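Local coordinates for KLLA0B12012p (Kluyveromyces lactis, PDB 6Y3P), which directly partners the mRNA decapping enzyme Dcp2 and, through the C-terminal ATP-grasp domain described here, probably binds ATP and a metal ion, at residues 207-212 with 283-288; 213-218 with 235-240; 330-335 with 345-350. One frame throughout, in Å; residues are numbered along the deposited sequence.

Interaction 1: 207-212 with 283-288; sequences LSEAHG and DALKDI. With SO4 (sulfate ion), chain D.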
loop_
_atom_site.group_PDB
_atom_site.type_symbol
_atom_site.label_atom_id
_atom_site.label_comp_id
_atom_site.label_asym_id
_atom_site.label_seq_id
_atom_site.Cartn_x
_atom_site.Cartn_y
_atom_site.Cartn_z
ATOM N N LEU A 207 -8.904 -15.392 13.577
ATOM C CA LEU A 207 -10.349 -15.357 13.765
ATOM C C LEU A 207 -10.922 -16.712 13.605
ATOM O O LEU A 207 -10.464 -17.453 12.740
ATOM C CB LEU A 207 -11.018 -14.378 12.752
ATOM C CG LEU A 207 -10.533 -12.898 12.820
ATOM C CD1 LEU A 207 -11.159 -12.051 11.710
ATOM C CD2 LEU A 207 -10.792 -12.288 14.209
ATOM N N SER A 208 -11.931 -17.036 14.434
ATOM C CA SER A 208 -12.640 -18.321 14.463
ATOM C C SER A 208 -13.242 -18.605 13.078
ATOM O O SER A 208 -12.886 -19.590 12.443
ATOM C CB SER A 208 -13.735 -18.281 15.530
ATOM O OG SER A 208 -14.769 -19.238 15.347
ATOM N N GLU A 209 -14.100 -17.691 12.613
ATOM C CA GLU A 209 -14.810 -17.721 11.346
ATOM C C GLU A 209 -13.906 -17.968 10.099
ATOM O O GLU A 209 -14.355 -18.584 9.144
ATOM C CB GLU A 209 -15.635 -16.445 11.200
ATOM C CG GLU A 209 -14.817 -15.162 11.177
ATOM C CD GLU A 209 -15.673 -13.926 11.032
ATOM O OE1 GLU A 209 -16.692 -13.983 10.309
ATOM O OE2 GLU A 209 -15.345 -12.904 11.673
ATOM N N ALA A 210 -12.647 -17.542 10.139
ATOM C CA ALA A 210 -11.709 -17.764 9.048
ATOM C C ALA A 210 -10.922 -19.085 9.216
ATOM O O ALA A 210 -9.961 -19.319 8.486
ATOM C CB ALA A 210 -10.740 -16.603 8.973
ATOM N N HIS A 211 -11.305 -19.924 10.193
ATOM C CA HIS A 211 -10.640 -21.183 10.530
ATOM C C HIS A 211 -9.111 -21.018 10.715
ATOM O O HIS A 211 -8.334 -21.790 10.154
ATOM C CB HIS A 211 -10.991 -22.296 9.535
ATOM C CG HIS A 211 -12.460 -22.542 9.412
ATOM N ND1 HIS A 211 -13.276 -21.695 8.674
ATOM C CD2 HIS A 211 -13.219 -23.528 9.933
ATOM C CE1 HIS A 211 -14.494 -22.195 8.770
ATOM N NE2 HIS A 211 -14.509 -23.293 9.523
ATOM N N GLY A 212 -8.722 -19.986 11.475
ATOM C CA GLY A 212 -7.344 -19.677 11.856
ATOM C C GLY A 212 -6.376 -19.278 10.765
ATOM O O GLY A 212 -5.158 -19.417 10.919
ATOM N N ASP A 283 -15.313 -5.021 7.383
ATOM C CA ASP A 283 -16.399 -4.767 8.331
ATOM C C ASP A 283 -17.371 -5.923 8.472
ATOM O O ASP A 283 -18.134 -5.964 9.435
ATOM C CB ASP A 283 -17.154 -3.455 8.016
ATOM C CG ASP A 283 -17.944 -2.914 9.207
ATOM O OD1 ASP A 283 -17.321 -2.631 10.256
ATOM O OD2 ASP A 283 -19.195 -2.861 9.119
ATOM N N ALA A 284 -17.349 -6.863 7.524
ATOM C CA ALA A 284 -18.197 -8.044 7.580
ATOM C C ALA A 284 -17.611 -9.094 8.547
ATOM O O ALA A 284 -18.266 -10.104 8.775
ATOM C CB ALA A 284 -18.352 -8.644 6.177
ATOM N N LEU A 285 -16.374 -8.890 9.076
ATOM C CA LEU A 285 -15.768 -9.840 10.013
ATOM C C LEU A 285 -16.302 -9.528 11.444
ATOM O O LEU A 285 -15.805 -8.630 12.113
ATOM C CB LEU A 285 -14.240 -9.789 9.920
ATOM C CG LEU A 285 -13.632 -10.047 8.510
ATOM C CD1 LEU A 285 -12.152 -9.652 8.475
ATOM C CD2 LEU A 285 -13.818 -11.523 8.064
ATOM N N LYS A 286 -17.379 -10.231 11.862
ATOM C CA LYS A 286 -18.045 -9.959 13.129
ATOM C C LYS A 286 -17.320 -10.538 14.331
ATOM O O LYS A 286 -17.598 -10.117 15.454
ATOM C CB LYS A 286 -19.527 -10.360 13.102
ATOM C CG LYS A 286 -20.347 -9.704 11.979
ATOM C CD LYS A 286 -20.249 -8.178 11.914
ATOM C CE LYS A 286 -21.057 -7.623 10.764
ATOM N NZ LYS A 286 -20.679 -6.218 10.446
ATOM N N ASP A 287 -16.342 -11.441 14.111
ATOM C CA ASP A 287 -15.520 -11.977 15.200
ATOM C C ASP A 287 -14.513 -10.929 15.699
ATOM O O ASP A 287 -13.922 -11.081 16.781
ATOM C CB ASP A 287 -14.890 -13.310 14.828
ATOM C CG ASP A 287 -15.875 -14.463 14.898
ATOM O OD1 ASP A 287 -16.934 -14.322 15.585
ATOM O OD2 ASP A 287 -15.552 -15.534 14.377
ATOM N N ILE A 288 -14.432 -9.793 14.979
ATOM C CA ILE A 288 -13.668 -8.630 15.434
ATOM C C ILE A 288 -14.726 -7.768 16.129
ATOM O O ILE A 288 -15.636 -7.322 15.443
ATOM C CB ILE A 288 -12.933 -7.843 14.290
ATOM C CG1 ILE A 288 -12.010 -8.770 13.469
ATOM C CG2 ILE A 288 -12.124 -6.663 14.890
ATOM C CD1 ILE A 288 -11.509 -8.148 12.157
HETATM S S SO4 D . -22.013 -4.620 13.784
HETATM O O1 SO4 D . -21.573 -5.097 15.097
HETATM O O2 SO4 D . -22.923 -3.483 13.953
HETATM O O3 SO4 D . -20.846 -4.191 13.016
HETATM O O4 SO4 D . -22.701 -5.710 13.076
#

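Interaction 2: 213-218 with 235-240; sequences RKFHIR and MLALFA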
loop_
_atom_site.group_PDB
_atom_site.type_symbol
_atom_site.label_atom_id
_atom_site.label_comp_id
_atom_site.label_asym_id
_atom_site.label_seq_id
_atom_site.Cartn_x
_atom_site.Cartn_y
_atom_site.Cartn_z
ATOM N N ARG A 213 -6.914 -18.800 9.656
ATOM C CA ARG A 213 -6.165 -18.323 8.506
ATOM C C ARG A 213 -5.924 -16.832 8.758
ATOM O O ARG A 213 -6.852 -16.117 9.167
ATOM C CB ARG A 213 -6.991 -18.534 7.225
ATOM C CG ARG A 213 -7.169 -20.013 6.834
ATOM C CD ARG A 213 -8.381 -20.221 5.940
ATOM N NE ARG A 213 -8.183 -19.679 4.599
ATOM C CZ ARG A 213 -8.979 -18.797 3.998
ATOM N NH1 ARG A 213 -10.060 -18.335 4.618
ATOM N NH2 ARG A 213 -8.701 -18.369 2.774
ATOM N N LYS A 214 -4.673 -16.381 8.589
ATOM C CA LYS A 214 -4.311 -14.980 8.812
ATOM C C LYS A 214 -4.761 -14.114 7.636
ATOM O O LYS A 214 -5.061 -14.632 6.561
ATOM C CB LYS A 214 -2.795 -14.823 9.077
ATOM C CG LYS A 214 -1.918 -14.970 7.847
ATOM C CD LYS A 214 -0.569 -14.265 8.008
ATOM C CE LYS A 214 0.465 -14.721 6.986
ATOM N NZ LYS A 214 0.071 -14.414 5.576
ATOM N N PHE A 215 -4.784 -12.789 7.829
ATOM C CA PHE A 215 -5.187 -11.896 6.747
ATOM C C PHE A 215 -4.460 -10.597 6.786
ATOM O O PHE A 215 -3.913 -10.190 7.823
ATOM C CB PHE A 215 -6.720 -11.637 6.792
ATOM C CG PHE A 215 -7.213 -10.768 7.939
ATOM C CD1 PHE A 215 -7.446 -11.313 9.200
ATOM C CD2 PHE A 215 -7.461 -9.409 7.750
ATOM C CE1 PHE A 215 -7.869 -10.502 10.260
ATOM C CE2 PHE A 215 -7.902 -8.610 8.798
ATOM C CZ PHE A 215 -8.101 -9.155 10.048
ATOM N N HIS A 216 -4.464 -9.942 5.636
ATOM C CA HIS A 216 -3.979 -8.585 5.570
ATOM C C HIS A 216 -5.140 -7.727 5.085
ATOM O O HIS A 216 -6.151 -8.253 4.576
ATOM C CB HIS A 216 -2.654 -8.407 4.801
ATOM C CG HIS A 216 -2.687 -8.768 3.351
ATOM N ND1 HIS A 216 -2.691 -7.792 2.367
ATOM C CD2 HIS A 216 -2.643 -9.985 2.761
ATOM C CE1 HIS A 216 -2.649 -8.446 1.216
ATOM N NE2 HIS A 216 -2.650 -9.768 1.400
ATOM N N ILE A 217 -5.055 -6.419 5.357
ATOM C CA ILE A 217 -6.066 -5.451 4.986
ATOM C C ILE A 217 -5.570 -4.699 3.746
ATOM O O ILE A 217 -4.442 -4.205 3.700
ATOM C CB ILE A 217 -6.474 -4.469 6.123
ATOM C CG1 ILE A 217 -7.051 -5.230 7.335
ATOM C CG2 ILE A 217 -7.481 -3.426 5.594
ATOM C CD1 ILE A 217 -7.364 -4.389 8.563
ATOM N N ARG A 218 -6.426 -4.625 2.742
ATOM C CA ARG A 218 -6.196 -3.812 1.562
ATOM C C ARG A 218 -7.119 -2.594 1.760
ATOM O O ARG A 218 -8.348 -2.724 1.773
ATOM C CB ARG A 218 -6.540 -4.580 0.266
ATOM C CG ARG A 218 -6.452 -3.736 -1.030
ATOM C CD ARG A 218 -5.115 -3.031 -1.143
ATOM N NE ARG A 218 -4.460 -3.212 -2.438
ATOM C CZ ARG A 218 -3.778 -4.293 -2.807
ATOM N NH1 ARG A 218 -3.193 -4.340 -3.997
ATOM N NH2 ARG A 218 -3.702 -5.347 -2.000
ATOM N N MET A 235 -13.013 -1.454 3.584
ATOM C CA MET A 235 -11.747 -2.120 3.327
ATOM C C MET A 235 -11.887 -3.638 3.094
ATOM O O MET A 235 -12.958 -4.213 3.289
ATOM C CB MET A 235 -10.725 -1.796 4.423
ATOM C CG MET A 235 -10.897 -0.431 5.045
ATOM S SD MET A 235 -9.574 -0.140 6.236
ATOM C CE MET A 235 -9.874 1.600 6.635
ATOM N N LEU A 236 -10.822 -4.262 2.605
ATOM C CA LEU A 236 -10.835 -5.680 2.265
ATOM C C LEU A 236 -9.919 -6.446 3.176
ATOM O O LEU A 236 -8.844 -5.960 3.546
ATOM C CB LEU A 236 -10.332 -5.879 0.815
ATOM C CG LEU A 236 -11.272 -5.609 -0.374
ATOM C CD1 LEU A 236 -11.744 -4.183 -0.403
ATOM C CD2 LEU A 236 -10.562 -5.850 -1.672
ATOM N N ALA A 237 -10.318 -7.667 3.484
ATOM C CA ALA A 237 -9.523 -8.612 4.245
ATOM C C ALA A 237 -9.266 -9.769 3.264
ATOM O O ALA A 237 -10.210 -10.374 2.759
ATOM C CB ALA A 237 -10.278 -9.095 5.481
ATOM N N LEU A 238 -7.986 -9.997 2.953
ATOM C CA LEU A 238 -7.509 -11.009 2.028
ATOM C C LEU A 238 -6.848 -12.056 2.887
ATOM O O LEU A 238 -5.834 -11.788 3.519
ATOM C CB LEU A 238 -6.511 -10.395 1.001
ATOM C CG LEU A 238 -6.882 -8.973 0.486
ATOM C CD1 LEU A 238 -5.680 -8.128 0.285
ATOM C CD2 LEU A 238 -7.657 -9.018 -0.760
ATOM N N PHE A 239 -7.481 -13.228 2.974
ATOM C CA PHE A 239 -7.036 -14.346 3.804
ATOM C C PHE A 239 -6.059 -15.274 3.103
ATOM O O PHE A 239 -6.161 -15.497 1.889
ATOM C CB PHE A 239 -8.244 -15.139 4.297
ATOM C CG PHE A 239 -9.068 -14.375 5.300
ATOM C CD1 PHE A 239 -10.106 -13.545 4.886
ATOM C CD2 PHE A 239 -8.824 -14.501 6.665
ATOM C CE1 PHE A 239 -10.878 -12.843 5.819
ATOM C CE2 PHE A 239 -9.574 -13.773 7.594
ATOM C CZ PHE A 239 -10.596 -12.953 7.163
ATOM N N ALA A 240 -5.120 -15.820 3.889
ATOM C CA ALA A 240 -4.113 -16.776 3.429
ATOM C C ALA A 240 -4.819 -18.137 3.155
ATOM O O ALA A 240 -5.875 -18.386 3.743
ATOM C CB ALA A 240 -3.020 -16.921 4.486
HETATM O O HOH W 1 -2.737 -12.923 4.123
#

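Interaction 3: 330-335 with 345-350; sequences GFDFLV and EVNAFP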
loop_
_atom_site.group_PDB
_atom_site.type_symbol
_atom_site.label_atom_id
_atom_site.label_comp_id
_atom_site.label_asym_id
_atom_site.label_seq_id
_atom_site.Cartn_x
_atom_site.Cartn_y
_atom_site.Cartn_z
ATOM N N GLY A 330 -3.337 1.216 -3.233
ATOM C CA GLY A 330 -3.677 0.066 -2.414
ATOM C C GLY A 330 -2.731 -0.046 -1.233
ATOM O O GLY A 330 -1.566 -0.413 -1.407
ATOM N N PHE A 331 -3.209 0.319 -0.022
ATOM C CA PHE A 331 -2.400 0.236 1.188
ATOM C C PHE A 331 -2.597 -1.112 1.848
ATOM O O PHE A 331 -3.724 -1.491 2.150
ATOM C CB PHE A 331 -2.712 1.370 2.166
ATOM C CG PHE A 331 -1.985 2.668 1.934
ATOM C CD1 PHE A 331 -2.111 3.350 0.727
ATOM C CD2 PHE A 331 -1.305 3.292 2.970
ATOM C CE1 PHE A 331 -1.511 4.588 0.548
ATOM C CE2 PHE A 331 -0.700 4.533 2.786
ATOM C CZ PHE A 331 -0.808 5.174 1.577
ATOM N N ASP A 332 -1.504 -1.837 2.043
ATOM C CA ASP A 332 -1.542 -3.143 2.679
ATOM C C ASP A 332 -1.005 -3.101 4.091
ATOM O O ASP A 332 0.166 -2.752 4.346
ATOM C CB ASP A 332 -0.871 -4.225 1.820
ATOM C CG ASP A 332 -1.669 -4.475 0.546
ATOM O OD1 ASP A 332 -2.643 -5.273 0.595
ATOM O OD2 ASP A 332 -1.383 -3.811 -0.470
ATOM N N PHE A 333 -1.914 -3.418 5.011
ATOM C CA PHE A 333 -1.698 -3.484 6.445
ATOM C C PHE A 333 -1.850 -4.911 6.984
ATOM O O PHE A 333 -2.749 -5.637 6.583
ATOM C CB PHE A 333 -2.742 -2.617 7.172
ATOM C CG PHE A 333 -2.625 -1.134 6.977
ATOM C CD1 PHE A 333 -1.816 -0.371 7.803
ATOM C CD2 PHE A 333 -3.389 -0.482 6.018
ATOM C CE1 PHE A 333 -1.733 1.021 7.633
ATOM C CE2 PHE A 333 -3.278 0.901 5.831
ATOM C CZ PHE A 333 -2.448 1.637 6.636
ATOM N N LEU A 334 -1.022 -5.262 7.956
ATOM C CA LEU A 334 -1.087 -6.506 8.723
ATOM C C LEU A 334 -1.745 -6.139 10.076
ATOM O O LEU A 334 -1.628 -5.005 10.545
ATOM C CB LEU A 334 0.329 -7.038 8.960
ATOM C CG LEU A 334 0.892 -8.056 7.943
ATOM C CD1 LEU A 334 0.934 -7.511 6.540
ATOM C CD2 LEU A 334 2.295 -8.491 8.325
ATOM N N VAL A 335 -2.506 -7.064 10.639
ATOM C CA VAL A 335 -3.180 -6.900 11.913
ATOM C C VAL A 335 -2.638 -7.963 12.847
ATOM O O VAL A 335 -2.617 -9.148 12.478
ATOM C CB VAL A 335 -4.732 -6.997 11.823
ATOM C CG1 VAL A 335 -5.381 -6.478 13.109
ATOM C CG2 VAL A 335 -5.277 -6.250 10.601
ATOM N N GLU A 345 3.118 -2.165 2.864
ATOM C CA GLU A 345 3.454 -1.555 1.566
ATOM C C GLU A 345 2.315 -0.741 0.990
ATOM O O GLU A 345 1.154 -0.857 1.416
ATOM C CB GLU A 345 3.866 -2.633 0.542
ATOM C CG GLU A 345 2.736 -3.590 0.179
ATOM C CD GLU A 345 3.129 -4.875 -0.525
ATOM O OE1 GLU A 345 4.260 -4.938 -1.058
ATOM O OE2 GLU A 345 2.296 -5.810 -0.563
ATOM N N VAL A 346 2.667 0.062 -0.018
ATOM C CA VAL A 346 1.759 0.907 -0.772
ATOM C C VAL A 346 1.936 0.451 -2.221
ATOM O O VAL A 346 3.050 0.402 -2.722
ATOM C CB VAL A 346 2.091 2.416 -0.546
ATOM C CG1 VAL A 346 1.234 3.328 -1.421
ATOM C CG2 VAL A 346 1.978 2.804 0.931
ATOM N N ASN A 347 0.847 0.039 -2.851
ATOM C CA ASN A 347 0.840 -0.427 -4.233
ATOM C C ASN A 347 0.093 0.552 -5.126
ATOM O O ASN A 347 -1.058 0.904 -4.866
ATOM C CB ASN A 347 0.227 -1.834 -4.361
ATOM C CG ASN A 347 0.968 -2.890 -3.590
ATOM O OD1 ASN A 347 2.106 -3.252 -3.907
ATOM N ND2 ASN A 347 0.345 -3.387 -2.543
ATOM N N ALA A 348 0.788 0.997 -6.161
ATOM C CA ALA A 348 0.300 1.859 -7.228
ATOM C C ALA A 348 -0.426 0.933 -8.184
ATOM O O ALA A 348 -0.042 -0.239 -8.320
ATOM C CB ALA A 348 1.481 2.500 -7.963
ATOM N N PHE A 349 -1.459 1.467 -8.850
ATOM C CA PHE A 349 -2.283 0.783 -9.849
ATOM C C PHE A 349 -2.680 -0.650 -9.385
ATOM O O PHE A 349 -2.372 -1.648 -10.050
ATOM C CB PHE A 349 -1.585 0.844 -11.227
ATOM C CG PHE A 349 -1.714 2.237 -11.814
ATOM C CD1 PHE A 349 -0.898 3.278 -11.368
ATOM C CD2 PHE A 349 -2.697 2.526 -12.756
ATOM C CE1 PHE A 349 -1.053 4.572 -11.867
ATOM C CE2 PHE A 349 -2.861 3.823 -13.242
ATOM C CZ PHE A 349 -2.028 4.836 -12.807
ATOM N N PRO A 350 -3.324 -0.745 -8.191
ATOM C CA PRO A 350 -3.704 -2.068 -7.669
ATOM C C PRO A 350 -4.769 -2.766 -8.510
ATOM O O PRO A 350 -5.533 -2.103 -9.216
ATOM C CB PRO A 350 -4.261 -1.738 -6.276
ATOM C CG PRO A 350 -4.781 -0.331 -6.410
ATOM C CD PRO A 350 -3.781 0.339 -7.286
#

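Interaction 1: 207-212 with 283-288
Two type I beta turns, Ser-208 to His-211 and Leu-285 to Ile-288, meet at the periphery of this ATP-grasp region, joining the loop before strand 215-224 to the one leading into helix 290-313. Leading into the second turn, Asp-283 offers its carbonyl to Lys-286 NZ (2.8 Å from Asp-283 O), and Leu-285 sets CD1 4.1 Å from Leu-207 CD1. Lys-286 points away from 207-212, NZ also reaching a sulfate probably from the crystallisation liquor. Asp-287 then makes a reciprocal pair of bonds: its N donates to Glu-209 OE2 (3.0 Å), from above the carboxylate plane, while its OD2 receives Glu-209 N (3.1 Å) nearly along the C-O axis. Glu-209 CG sits in the crowded position between backbone N and carbonyl carbon (chi1 62°), the chain then extended, carrying OE2 across to Asp-287 N. Glu-209 OE2 thus lies 3.8 Å from Asp-287 OD2, tip to tip, a closeness of like charge that the two N-H donors probably offset. An alanine in place of Glu-209 would remove the acceptor for Asp-287 N and probably loosen the grip between the turns. Last, Ile-288 crosses Leu-207 obliquely, CG1 lying 3.8 Å from Leu-207 CD2.

Interaction 2: 213-218 with 235-240
Strands 215-224 and 228-239 form an antiparallel beta hairpin of the ATP-grasp domain, and the paired ends at 213-218 and 235-240 are held by five backbone hydrogen bonds. His-216 and Leu-238 exchange both of theirs, with Leu-238 N donating to His-216 O (3.0 Å) nearly along the C=O axis and His-216 N meeting Leu-238 O from above the carbonyl plane. Arg-218 and Leu-236 repeat the double exchange, here in the carbonyl planes. Ala-240 N donates to Lys-214 O (2.9 Å, angle 167°). Leu-238 O takes a second, weak bond from a water, which weakly accepts from Lys-214 NZ. Outward-facing backbone groups of several residues bond to neighbouring chain: Ile-217 with Phe-333, Ala-237 with Ile-280 and Phe-239 with Ser-278.

On the face of His-216, Arg-218, Leu-236 and Leu-238, Arg-218 NH2 makes a salt bridge with Asp-332 OD1, to which His-216 ND1 also bonds weakly. Leu-238 turns CD1 to 3.2 Å from His-216 CE1 and lays CB over the imidazole face; His-216 has a second conformation, so this close approach belongs to one of the two.

The face of Phe-215, Ile-217, Ala-237 and Phe-239 is apolar. Phe-215 CB sits over the face of the Phe-239 ring, 3.8 Å from its centroid, the two rings side by side and oblique; Phe-215 CD2 touches Ala-237 CB at 3.6 Å. The Arg-213 guanidinium lies with one face over Phe-239 CB, its plane 26° from that of the ring, while its NE bonds weakly to Pro-241 O. The contact is therefore two-sided: a backbone bonded across the hairpin and, at several residues, to flanking chain separates an apolar face from one where the Arg-218 guanidinium and the His-216 imidazole meet at Asp-332, which would probably keep that aspartate charged.

Interaction 3: 330-335 with 345-350
In the central sheet of the ATP-grasp fold, strands 326-335 and 341-347 form a beta hairpin, and the second carries the sequence Glu-Val-Asn (345-347). Such a Glu-X-Asn triplet, together with an aspartate on the adjoining strand, coordinates the nucleotide-bound magnesium in tubulin-tyrosine ligase relatives, so Asp-332, Glu-345 and Asn-347 are probably the corresponding metal site, although no metal is modelled.

The backbone bonds come first. Gly-330 and Asn-347 pair twice, Gly-330 N reaching Asn-347 O at 2.8 Å and an almost straight 174°, and Asn-347 N approaching Gly-330 O from above its carbonyl plane. At the next hydrogen-bonded pair the exchange is uneven: Asp-332 N to Glu-345 O is 2.9 Å, whereas the return bond from Glu-345 N to Asp-332 O stretches to 3.4 Å and is weak.

Polar side chains gather on the face that carries Asp-332, Glu-345 and Asn-347. Asn-347 ND2 lies 2.7 Å from Asp-332 OD2, but the bend at its hydrogen (116°) makes this bond weak; amide and carboxylate planes are steeply inclined to each other. Glu-345 OE2 comes within 4.2 Å of Asp-332 OD2, a meeting of like charges that a cation would be expected to relieve. Asp-332 finds its strongest partner in Arg-218, which bridges to the other oxygen, OD1.

Apolar contacts complete the hairpin. Pro-350 CG rests 3.8 Å from Gly-330 N; a CB on residue 330 would lie about 3.1 Å from Pro-350 CB, too tight, so the glycine lets the proline ring approach. On the face opposite Asp-332, Phe-331 packs beside Val-346 and against helix 290-313. Val-346 CG1, anti to its backbone N, touches Phe-331 CE1, and Val-346 CG2 stands over the ring centre, 3.7 Å from the centroid and 10° off the normal.

The three contacts step from the periphery of the chain towards its centre. Interaction 2 is nested in the loop closed by interaction 1, and their centres lie 10 Å apart; Leu-285 CD2 packs 3.6 Å from Phe-239 CZ, and Leu-207 joins it against the apolar face of the hairpin. Interactions 2 and 3, with centres 11 Å apart, share a sheet: Ile-217 N probably bonds to Phe-333 O (2.7 Å), and Arg-218 NH2 lies 2.8 Å from Asp-332 OD1, placing this arginine in the second shell of the presumed metal site. Interactions 1 and 3, about 21 Å apart between centres, do not touch, so the sulfate-bearing turn is remote from that site.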